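Local coordinates for putative GH105 family protein (Salmonella enterica subsp. enterica serovar Paratyphi A, PDB 3QWT) that is of unknown function but, as a possible GH105 member with an alpha/alpha-toroid fold, probably releases unsaturated uronic acid residues from oligosaccharides by hydrolysis, at residues Gly365-Met368 / Ala369-Cys372. Sequence-based numbering, arbitrary orientation.
Sequences GQAM and AMLC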
loop_
_atom_site.group_PDB
_atom_site.type_symbol
_atom_site.label_atom_id
_atom_site.label_comp_id
_atom_site.label_asym_id
_atom_site.label_seq_id
_atom_site.Cartn_x
_atom_site.Cartn_y
_atom_site.Cartn_z
ATOM N N GLY A 365 23.976 38.267 -14.464
ATOM C CA GLY A 365 24.223 38.418 -15.885
ATOM C C GLY A 365 25.058 37.265 -16.409
ATOM O O GLY A 365 24.658 36.567 -17.334
ATOM N N GLN A 366 26.224 37.066 -15.805
ATOM C CA GLN A 366 27.100 35.955 -16.158
ATOM C C GLN A 366 26.417 34.605 -15.927
ATOM O O GLN A 366 26.539 33.676 -16.727
ATOM C CB GLN A 366 28.374 36.005 -15.311
ATOM C CG GLN A 366 29.088 37.356 -15.306
ATOM C CD GLN A 366 29.434 37.828 -16.696
ATOM O OE1 GLN A 366 28.927 38.851 -17.165
ATOM N NE2 GLN A 366 30.296 37.078 -17.371
ATOM N N ALA A 367 25.712 34.484 -14.815
ATOM C CA ALA A 367 25.161 33.189 -14.457
ATOM C C ALA A 367 24.092 32.798 -15.458
ATOM O O ALA A 367 24.071 31.675 -15.955
ATOM C CB ALA A 367 24.614 33.192 -13.030
HETATM N N MSE A 368 23.222 33.743 -15.780
HETATM C CA MSE A 368 22.146 33.446 -16.721
HETATM C C MSE A 368 22.701 33.071 -18.100
HETATM O O MSE A 368 22.206 32.152 -18.747
HETATM C CB MSE A 368 21.135 34.590 -16.764
HETATM C CG MSE A 368 20.369 34.687 -15.451
HETATM SE SE MSE A 368 19.641 36.455 -15.121
HETATM C CE MSE A 368 17.874 36.180 -15.932
ATOM N N ALA A 369 23.765 33.742 -18.527
ATOM C CA ALA A 369 24.432 33.302 -19.742
ATOM C C ALA A 369 24.800 31.820 -19.629
ATOM O O ALA A 369 24.600 31.052 -20.567
ATOM C CB ALA A 369 25.658 34.148 -20.037
HETATM N N MSE A 370 25.324 31.399 -18.484
HETATM C CA MSE A 370 25.757 30.013 -18.415
HETATM C C MSE A 370 24.593 29.065 -18.239
HETATM O O MSE A 370 24.645 27.928 -18.693
HETATM C CB MSE A 370 26.908 29.778 -17.411
HETATM C CG MSE A 370 26.648 30.078 -15.947
HETATM SE SE MSE A 370 28.373 30.191 -14.961
HETATM C CE MSE A 370 28.534 32.117 -14.948
ATOM N N LEU A 371 23.527 29.543 -17.610
ATOM C CA LEU A 371 22.309 28.755 -17.522
ATOM C C LEU A 371 21.868 28.371 -18.927
ATOM O O LEU A 371 21.772 27.185 -19.255
ATOM C CB LEU A 371 21.191 29.536 -16.821
ATOM C CG LEU A 371 20.898 29.314 -15.338
ATOM C CD1 LEU A 371 19.694 30.153 -14.959
ATOM C CD2 LEU A 371 20.644 27.828 -15.014
ATOM N N CYS A 372 21.604 29.379 -19.760
ATOM C CA CYS A 372 21.066 29.124 -21.092
ATOM C C CYS A 372 22.085 28.393 -21.950
ATOM O O CYS A 372 21.722 27.545 -22.762
ATOM C CB CYS A 372 20.600 30.419 -21.775
ATOM S SG CYS A 372 21.903 31.623 -22.224
#
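The selenomethionine side chain of M370 folds back one turn of helix and lays its methyl over the backbone of Q366, with M370 CE 3.1 Å from Q366 O and 3.9 Å from Q366 CB. On its way it passes A367, where M370 CG comes within 3.0 Å of A367 O; the methyl also lies beside the A367 methyl, M370 CE to A367 CB 4.5 Å. Two torsions account for this: chi1 of 62° sets CG between the backbone N and the carbonyl carbon, and the bend at chi3 turns CE back along the helix.

Beneath the side chains run the backbone bonds of an alpha-helix. A369 N donates to G365 O, M370 N to Q366 O, L371 N to A367 O at 2.8 Å and C372 N to M368 O at 3.0 Å, the last almost straight at 175°. M370 N also makes a weak, strongly bent bond to A367 O, so that carbonyl receives two N-H groups while CG of M370 presses on it. L371 CB rests 3.4 Å from M368 O, on the next carbonyl along.

The side chains fan out to several neighbours. Q366 and M370 both touch helix 23-37; the Q366 amide gives its NE2 to V33 O of that helix and to G336 O, while its OE1 takes the N-H of L338. M368 extends to S235, W236 and I239 of helix 231-248 and to A298 of helix 294-309, C372 packs on A298, A301 and Y302 of the latter, and A367 and L371 touch V71 and H78 of helix 67-83, which M370 and M368 also meet. Helix 363-377 is thus covered from several directions, consistent with an inner helix of the alpha/alpha toroid of the six-hairpin glycosidases.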